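Local coordinates for protein Rv1364c/MT1410 (Mycobacterium tuberculosis, PDB 3KE6), which probably acts in sigma-factor regulation, pairing a manganese-binding PP2C-type (RsbU-like) phosphatase domain with an RsbW-like serine kinase domain of an anti-sigma factor, at residues V33-A45 with Y245-P259. Sequence-based numbering, arbitrary orientation.
With MN (manganese (II) ion), chain F.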
ATOM      1  N   VAL A  33      -5.123   3.899   0.533  1.00 48.89           N
ATOM      2  CA  VAL A  33      -5.161   5.342   0.729  1.00 48.71           C
ATOM      3  C   VAL A  33      -6.087   6.018  -0.271  1.00 48.60           C
ATOM      4  O   VAL A  33      -6.435   5.447  -1.312  1.00 48.34           O
ATOM      5  CB  VAL A  33      -3.753   5.999   0.652  1.00 48.64           C
ATOM      6  CG1 VAL A  33      -2.847   5.515   1.791  1.00 49.61           C
ATOM      7  CG2 VAL A  33      -3.097   5.757  -0.705  1.00 47.83           C
ATOM      8  N   PRO A  34      -6.518   7.240   0.055  1.00 48.89           N
ATOM      9  CA  PRO A  34      -7.533   7.837  -0.766  1.00 49.55           C
ATOM     10  C   PRO A  34      -7.071   8.087  -2.196  1.00 50.43           C
ATOM     11  O   PRO A  34      -7.834   7.842  -3.137  1.00 50.69           O
ATOM     12  CB  PRO A  34      -7.838   9.151  -0.042  1.00 48.95           C
ATOM     13  CG  PRO A  34      -7.361   8.949   1.323  1.00 48.46           C
ATOM     14  CD  PRO A  34      -6.170   8.100   1.200  1.00 49.17           C
ATOM     15  N   GLY A  35      -5.826   8.525  -2.367  1.00 50.71           N
ATOM     16  CA  GLY A  35      -5.382   8.990  -3.686  1.00 50.99           C
ATOM     17  C   GLY A  35      -4.497   8.073  -4.508  1.00 51.34           C
ATOM     18  O   GLY A  35      -3.969   8.502  -5.540  1.00 50.99           O
ATOM     19  N   ALA A  36      -4.319   6.827  -4.057  1.00 51.58           N
ATOM     20  CA  ALA A  36      -3.560   5.817  -4.832  1.00 51.46           C
ATOM     21  C   ALA A  36      -4.016   4.415  -4.469  1.00 51.85           C
ATOM     22  O   ALA A  36      -4.335   4.139  -3.301  1.00 53.19           O
ATOM     23  CB  ALA A  36      -2.070   5.949  -4.586  1.00 51.06           C
ATOM     24  N   ASP A  37      -4.084   3.555  -5.475  1.00 51.44           N
ATOM     25  CA  ASP A  37      -4.285   2.128  -5.299  1.00 51.15           C
ATOM     26  C   ASP A  37      -2.912   1.479  -5.421  1.00 50.97           C
ATOM     27  O   ASP A  37      -2.143   1.820  -6.300  1.00 50.81           O
ATOM     28  CB  ASP A  37      -5.196   1.577  -6.393  1.00 51.47           C
ATOM     29  CG  ASP A  37      -6.647   2.031  -6.254  1.00 55.00           C
ATOM     30  OD1 ASP A  37      -7.054   2.390  -5.123  1.00 62.78           O
ATOM     31  OD2 ASP A  37      -7.393   2.003  -7.280  1.00 57.23           O
ATOM     32  N   ILE A  38      -2.618   0.523  -4.559  1.00 50.90           N
ATOM     33  CA  ILE A  38      -1.334  -0.117  -4.541  1.00 50.26           C
ATOM     34  C   ILE A  38      -1.521  -1.642  -4.531  1.00 49.90           C
ATOM     35  O   ILE A  38      -2.349  -2.174  -3.797  1.00 48.88           O
ATOM     36  CB  ILE A  38      -0.556   0.298  -3.279  1.00 51.04           C
ATOM     37  CG1 ILE A  38      -0.751   1.789  -2.983  1.00 50.50           C
ATOM     38  CG2 ILE A  38       0.933  -0.023  -3.433  1.00 51.03           C
ATOM     39  CD1 ILE A  38      -0.265   2.193  -1.628  1.00 49.80           C
ATOM     40  N   ALA A  39      -0.706  -2.330  -5.330  1.00 49.55           N
ATOM     41  CA  ALA A  39      -0.658  -3.783  -5.374  1.00 49.24           C
ATOM     42  C   ALA A  39       0.791  -4.244  -5.356  1.00 48.81           C
ATOM     43  O   ALA A  39       1.685  -3.560  -5.877  1.00 47.93           O
ATOM     44  CB  ALA A  39      -1.345  -4.294  -6.642  1.00 48.92           C
ATOM     45  N   ALA A  40       1.005  -5.432  -4.800  1.00 48.94           N
ATOM     46  CA  ALA A  40       2.334  -6.007  -4.687  1.00 49.43           C
ATOM     47  C   ALA A  40       2.299  -7.515  -4.897  1.00 49.83           C
ATOM     48  O   ALA A  40       1.481  -8.218  -4.311  1.00 49.77           O
ATOM     49  CB  ALA A  40       2.936  -5.693  -3.334  1.00 48.95           C
ATOM     50  N   GLU A  41       3.229  -7.999  -5.714  1.00 50.68           N
ATOM     51  CA  GLU A  41       3.374  -9.410  -6.011  1.00 50.84           C
ATOM     52  C   GLU A  41       4.856  -9.787  -6.034  1.00 50.95           C
ATOM     53  O   GLU A  41       5.690  -9.000  -6.486  1.00 50.83           O
ATOM     54  CB  GLU A  41       2.752  -9.695  -7.362  1.00 50.76           C
ATOM     55  CG  GLU A  41       2.491 -11.158  -7.615  1.00 51.86           C
ATOM     56  CD  GLU A  41       1.311 -11.387  -8.549  1.00 53.04           C
ATOM     57  OE1 GLU A  41       0.226 -10.801  -8.304  1.00 56.19           O
ATOM     58  OE2 GLU A  41       1.473 -12.171  -9.510  1.00 60.02           O
ATOM     59  N   TYR A  42       5.187 -10.981  -5.548  1.00 50.93           N
ATOM     60  CA  TYR A  42       6.571 -11.398  -5.516  1.00 51.04           C
ATOM     61  C   TYR A  42       6.783 -12.907  -5.518  1.00 51.20           C
ATOM     62  O   TYR A  42       5.920 -13.677  -5.109  1.00 50.75           O
ATOM     63  CB  TYR A  42       7.271 -10.783  -4.315  1.00 51.73           C
ATOM     64  CG  TYR A  42       6.816 -11.304  -2.970  1.00 52.99           C
ATOM     65  CD1 TYR A  42       5.586 -10.934  -2.433  1.00 55.20           C
ATOM     66  CD2 TYR A  42       7.620 -12.151  -2.224  1.00 55.35           C
ATOM     67  CE1 TYR A  42       5.168 -11.411  -1.196  1.00 53.54           C
ATOM     68  CE2 TYR A  42       7.208 -12.623  -0.979  1.00 55.28           C
ATOM     69  CZ  TYR A  42       5.984 -12.249  -0.476  1.00 53.07           C
ATOM     70  OH  TYR A  42       5.574 -12.723   0.752  1.00 54.48           O
ATOM     71  N   LEU A  43       7.958 -13.302  -6.011  1.00 51.25           N
ATOM     72  CA  LEU A  43       8.403 -14.681  -6.037  1.00 50.98           C
ATOM     73  C   LEU A  43       9.803 -14.730  -5.441  1.00 51.16           C
ATOM     74  O   LEU A  43      10.568 -13.756  -5.525  1.00 50.56           O
ATOM     75  CB  LEU A  43       8.446 -15.193  -7.463  1.00 51.04           C
ATOM     76  CG  LEU A  43       7.135 -15.145  -8.243  1.00 51.12           C
ATOM     77  CD1 LEU A  43       6.835 -13.735  -8.719  1.00 51.45           C
ATOM     78  CD2 LEU A  43       7.184 -16.110  -9.415  1.00 50.67           C
ATOM     79  N   VAL A  44      10.133 -15.868  -4.845  1.00 51.62           N
ATOM     80  CA  VAL A  44      11.420 -16.054  -4.191  1.00 52.07           C
ATOM     81  C   VAL A  44      12.134 -17.242  -4.837  1.00 52.42           C
ATOM     82  O   VAL A  44      11.614 -18.353  -4.812  1.00 52.40           O
ATOM     83  CB  VAL A  44      11.215 -16.268  -2.672  1.00 52.17           C
ATOM     84  CG1 VAL A  44      12.363 -17.028  -2.063  1.00 53.40           C
ATOM     85  CG2 VAL A  44      11.037 -14.924  -1.966  1.00 52.09           C
ATOM     86  N   ALA A  45      13.314 -16.988  -5.421  1.00 52.98           N
ATOM     87  CA  ALA A  45      14.116 -18.001  -6.151  1.00 53.20           C
ATOM     88  C   ALA A  45      14.323 -19.332  -5.419  1.00 53.37           C
ATOM     89  O   ALA A  45      14.288 -20.387  -6.043  1.00 53.18           O
ATOM     90  CB  ALA A  45      15.479 -17.413  -6.540  1.00 53.03           C
ATOM     91  N   TYR A 245      11.413 -18.433 -13.995  1.00 56.37           N
ATOM     92  CA  TYR A 245      12.196 -17.391 -13.310  1.00 56.45           C
ATOM     93  C   TYR A 245      13.449 -17.983 -12.687  1.00 56.06           C
ATOM     94  O   TYR A 245      13.472 -19.168 -12.359  1.00 56.12           O
ATOM     95  CB  TYR A 245      11.350 -16.639 -12.249  1.00 57.16           C
ATOM     96  CG  TYR A 245      10.746 -17.477 -11.114  1.00 57.98           C
ATOM     97  CD1 TYR A 245       9.946 -18.591 -11.373  1.00 61.40           C
ATOM     98  CD2 TYR A 245      10.938 -17.124  -9.782  1.00 60.15           C
ATOM     99  CE1 TYR A 245       9.382 -19.345 -10.340  1.00 60.16           C
ATOM    100  CE2 TYR A 245      10.368 -17.877  -8.738  1.00 60.87           C
ATOM    101  CZ  TYR A 245       9.597 -18.988  -9.032  1.00 60.17           C
ATOM    102  OH  TYR A 245       9.037 -19.747  -8.032  1.00 58.94           O
ATOM    103  N   ASN A 246      14.490 -17.164 -12.536  1.00 55.69           N
ATOM    104  CA  ASN A 246      15.749 -17.629 -11.929  1.00 55.49           C
ATOM    105  C   ASN A 246      16.370 -16.751 -10.824  1.00 55.15           C
ATOM    106  O   ASN A 246      17.421 -17.105 -10.294  1.00 55.34           O
ATOM    107  CB  ASN A 246      16.791 -17.910 -13.024  1.00 55.57           C
ATOM    108  CG  ASN A 246      17.332 -16.642 -13.677  1.00 55.62           C
ATOM    109  OD1 ASN A 246      17.216 -15.537 -13.131  1.00 53.12           O
ATOM    110  ND2 ASN A 246      17.949 -16.805 -14.850  1.00 54.80           N
ATOM    111  N   ASP A 247      15.742 -15.620 -10.502  1.00 54.63           N
ATOM    112  CA  ASP A 247      16.194 -14.729  -9.424  1.00 54.34           C
ATOM    113  C   ASP A 247      14.965 -14.503  -8.532  1.00 53.78           C
ATOM    114  O   ASP A 247      13.917 -15.132  -8.725  1.00 53.97           O
ATOM    115  CB  ASP A 247      16.748 -13.400 -10.017  1.00 53.91           C
ATOM    116  CG  ASP A 247      17.540 -12.548  -8.992  1.00 54.81           C
ATOM    117  OD1 ASP A 247      17.698 -13.008  -7.840  1.00 55.76           O
ATOM    118  OD2 ASP A 247      17.986 -11.397  -9.305  1.00 57.18           O
ATOM    119  N   ASP A 248      15.087 -13.635  -7.539  1.00 52.96           N
ATOM    120  CA  ASP A 248      13.920 -13.123  -6.851  1.00 52.26           C
ATOM    121  C   ASP A 248      13.182 -12.198  -7.810  1.00 51.34           C
ATOM    122  O   ASP A 248      13.813 -11.576  -8.669  1.00 51.13           O
ATOM    123  CB  ASP A 248      14.338 -12.356  -5.601  1.00 52.58           C
ATOM    124  CG  ASP A 248      15.002 -13.239  -4.572  1.00 54.41           C
ATOM    125  OD1 ASP A 248      14.399 -14.264  -4.202  1.00 57.34           O
ATOM    126  OD2 ASP A 248      16.123 -12.909  -4.133  1.00 59.58           O
ATOM    127  N   VAL A 249      11.856 -12.127  -7.680  1.00 50.24           N
ATOM    128  CA  VAL A 249      11.039 -11.219  -8.492  1.00 49.70           C
ATOM    129  C   VAL A 249      10.041 -10.474  -7.603  1.00 49.18           C
ATOM    130  O   VAL A 249       9.337 -11.071  -6.775  1.00 48.92           O
ATOM    131  CB  VAL A 249      10.268 -11.939  -9.640  1.00 49.68           C
ATOM    132  CG1 VAL A 249       9.591 -10.910 -10.567  1.00 48.42           C
ATOM    133  CG2 VAL A 249      11.203 -12.812 -10.445  1.00 49.25           C
ATOM    134  N   THR A 250      10.009  -9.158  -7.774  1.00 48.10           N
ATOM    135  CA  THR A 250       9.199  -8.301  -6.952  1.00 47.95           C
ATOM    136  C   THR A 250       8.648  -7.247  -7.852  1.00 47.28           C
ATOM    137  O   THR A 250       9.396  -6.625  -8.604  1.00 46.99           O
ATOM    138  CB  THR A 250      10.030  -7.635  -5.831  1.00 48.30           C
ATOM    139  OG1 THR A 250      10.848  -8.621  -5.185  1.00 47.91           O
ATOM    140  CG2 THR A 250       9.114  -6.975  -4.801  1.00 47.17           C
ATOM    141  N   LEU A 251       7.332  -7.080  -7.805  1.00 46.75           N
ATOM    142  CA  LEU A 251       6.652  -6.051  -8.577  1.00 46.77           C
ATOM    143  C   LEU A 251       5.709  -5.290  -7.637  1.00 46.47           C
ATOM    144  O   LEU A 251       4.928  -5.884  -6.896  1.00 45.47           O
ATOM    145  CB  LEU A 251       5.912  -6.678  -9.751  1.00 46.43           C
ATOM    146  CG  LEU A 251       5.002  -5.773 -10.572  1.00 46.56           C
ATOM    147  CD1 LEU A 251       5.759  -4.603 -11.167  1.00 43.18           C
ATOM    148  CD2 LEU A 251       4.351  -6.604 -11.647  1.00 46.56           C
ATOM    149  N   LEU A 252       5.842  -3.973  -7.632  1.00 46.79           N
ATOM    150  CA  LEU A 252       5.091  -3.131  -6.718  1.00 47.03           C
ATOM    151  C   LEU A 252       4.501  -2.029  -7.547  1.00 47.25           C
ATOM    152  O   LEU A 252       5.240  -1.220  -8.100  1.00 47.54           O
ATOM    153  CB  LEU A 252       6.003  -2.555  -5.642  1.00 46.62           C
ATOM    154  CG  LEU A 252       5.356  -1.499  -4.758  1.00 47.07           C
ATOM    155  CD1 LEU A 252       4.288  -2.142  -3.827  1.00 44.28           C
ATOM    156  CD2 LEU A 252       6.437  -0.796  -3.980  1.00 46.62           C
ATOM    157  N   ALA A 253       3.176  -2.016  -7.661  1.00 47.80           N
ATOM    158  CA  ALA A 253       2.497  -1.135  -8.605  1.00 47.71           C
ATOM    159  C   ALA A 253       1.570  -0.229  -7.847  1.00 48.37           C
ATOM    160  O   ALA A 253       0.960  -0.637  -6.855  1.00 48.11           O
ATOM    161  CB  ALA A 253       1.719  -1.940  -9.601  1.00 47.87           C
ATOM    162  N   MET A 254       1.483   1.012  -8.308  1.00 49.18           N
ATOM    163  CA  MET A 254       0.515   1.939  -7.785  1.00 49.97           C
ATOM    164  C   MET A 254      -0.073   2.812  -8.872  1.00 49.58           C
ATOM    165  O   MET A 254       0.640   3.286  -9.737  1.00 49.36           O
ATOM    166  CB  MET A 254       1.131   2.756  -6.653  1.00 50.77           C
ATOM    167  CG  MET A 254       1.800   4.016  -7.038  1.00 56.61           C
ATOM    168  SD  MET A 254       0.626   5.384  -7.052  1.00 69.81           S
ATOM    169  CE  MET A 254       1.837   6.702  -7.179  1.00 55.75           C
ATOM    170  N   GLN A 255      -1.389   2.993  -8.838  1.00 49.59           N
ATOM    171  CA  GLN A 255      -2.057   3.881  -9.768  1.00 49.46           C
ATOM    172  C   GLN A 255      -2.626   5.018  -8.965  1.00 49.93           C
ATOM    173  O   GLN A 255      -3.211   4.810  -7.902  1.00 49.05           O
ATOM    174  CB  GLN A 255      -3.175   3.160 -10.508  1.00 49.24           C
ATOM    175  CG  GLN A 255      -4.091   4.092 -11.274  1.00 49.20           C
ATOM    176  CD  GLN A 255      -5.171   3.369 -12.064  1.00 49.53           C
ATOM    177  OE1 GLN A 255      -5.258   3.510 -13.279  1.00 47.71           O
ATOM    178  NE2 GLN A 255      -6.013   2.613 -11.374  1.00 46.78           N
ATOM    179  N   ARG A 256      -2.462   6.225  -9.480  1.00 50.50           N
ATOM    180  CA  ARG A 256      -3.077   7.385  -8.867  1.00 51.18           C
ATOM    181  C   ARG A 256      -4.568   7.359  -9.181  1.00 51.21           C
ATOM    182  O   ARG A 256      -4.964   6.997 -10.293  1.00 51.46           O
ATOM    183  CB  ARG A 256      -2.428   8.671  -9.379  1.00 50.97           C
ATOM    184  CG  ARG A 256      -2.659   9.862  -8.476  1.00 50.47           C
ATOM    185  CD  ARG A 256      -1.966  11.126  -8.958  1.00 51.89           C
ATOM    186  NE  ARG A 256      -2.294  12.246  -8.074  1.00 55.62           N
ATOM    187  CZ  ARG A 256      -2.689  13.468  -8.446  1.00 56.62           C
ATOM    188  NH1 ARG A 256      -2.947  14.365  -7.499  1.00 53.57           N
ATOM    189  NH2 ARG A 256      -2.797  13.824  -9.732  1.00 57.86           N
ATOM    190  N   ARG A 257      -5.379   7.743  -8.201  1.00 51.53           N
ATOM    191  CA  ARG A 257      -6.838   7.821  -8.355  1.00 52.20           C
ATOM    192  C   ARG A 257      -7.377   9.080  -7.713  1.00 51.90           C
ATOM    193  O   ARG A 257      -6.733   9.663  -6.828  1.00 51.57           O
ATOM    194  CB  ARG A 257      -7.493   6.635  -7.664  1.00 51.78           C
ATOM    195  CG  ARG A 257      -7.004   6.480  -6.224  1.00 55.13           C
ATOM    196  CD  ARG A 257      -7.722   5.406  -5.508  1.00 55.10           C
ATOM    197  NE  ARG A 257      -9.140   5.703  -5.361  1.00 58.91           N
ATOM    198  CZ  ARG A 257     -10.076   4.785  -5.149  1.00 59.26           C
ATOM    199  NH1 ARG A 257      -9.755   3.498  -5.054  1.00 59.29           N
ATOM    200  NH2 ARG A 257     -11.340   5.159  -5.036  1.00 58.86           N
ATOM    201  N   ALA A 258      -8.566   9.485  -8.154  1.00 52.17           N
ATOM    202  CA  ALA A 258      -9.370  10.484  -7.433  1.00 52.25           C
ATOM    203  C   ALA A 258      -9.883   9.894  -6.099  1.00 51.96           C
ATOM    204  O   ALA A 258     -10.435   8.797  -6.072  1.00 51.67           O
ATOM    205  CB  ALA A 258     -10.528  10.929  -8.276  1.00 51.09           C
ATOM    206  N   PRO A 259      -9.721  10.627  -4.998  1.00 52.43           N
ATOM    207  CA  PRO A 259     -10.221  10.135  -3.697  1.00 52.85           C
ATOM    208  C   PRO A 259     -11.736  10.006  -3.598  1.00 53.12           C
ATOM    209  O   PRO A 259     -12.486  10.872  -4.048  1.00 54.34           O
ATOM    210  CB  PRO A 259      -9.716  11.184  -2.701  1.00 52.93           C
ATOM    211  CG  PRO A 259      -9.542  12.424  -3.512  1.00 52.89           C
ATOM    212  CD  PRO A 259      -9.067  11.941  -4.864  1.00 52.88           C
TER
HETATM  213 MN    MN F   2      18.356  -9.627  -8.610  1.00 73.68          MN
HETATM  214  O   HOH W   1      11.003 -11.573  -3.752  1.00 54.48           O
HETATM  215  O   HOH W   2      19.128 -11.169  -7.220  1.00 70.76           O
HETATM  216  O   HOH W   3      16.292 -10.074  -7.939  1.00 72.84           O
HETATM  217  O   HOH W   4      20.311  -9.605  -9.631  1.00 73.09           O
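Leu43 lies against Tyr245 where strand 36-43 ends and its antiparallel partner 249-256 begins, beside the metal site. Its CD2 methyl sits over the middle of one ring face, 3.7 Å from the Tyr245 ring centroid, a CH-pi contact, while the Leu43 and Val249 side chains lie side by side, pointing the same way, with Leu43 CD1 against Val249 CB. The ring is brought there because Tyr245 CG stands between its own backbone N and carbonyl carbon (chi1 59°). Leu43 also packs on Leu236 of helix 227-241, and the alternate face, with Ile38, Ala40, Leu252 and Met254, meets strands 54-60 and 64-71. On that face Leu252 CD1 bridges two neighbours, 3.8 Å from Ala40 CB and 4.0 Å from Ile38 CG2, and Met254 SD rests on Ala36 CB.

At the far end a salt bridge ties Arg257 to Asp37. The arginine chain bends at chi3 (-64°), bringing NH1 2.9 Å from Asp37 OD1, which lies in the guanidinium plane and accepts through its syn lone pair; carboxylate and guanidinium planes stand nearly perpendicular, 86° apart. Arg257 NH2 reaches on to the carbonyl of Glu287.

Beyond Leu43, Asp248 OD1 receives the Ala45 N-H from above its carboxylate plane (3.2 Å), and its OD2 takes the N-H of Gly53. Next to it, Asp247 turns away from strand 36-43 and binds manganese through OD2 at 1.9 Å, with Asp71 and Asp188 completing the protein ligands. This pairing of an N-terminal strand with a late strand of the phosphatase-like domain, a metal-binding aspartate just ahead of the second, is consistent with the PP2C-type beta-sandwich and its acidic manganese site.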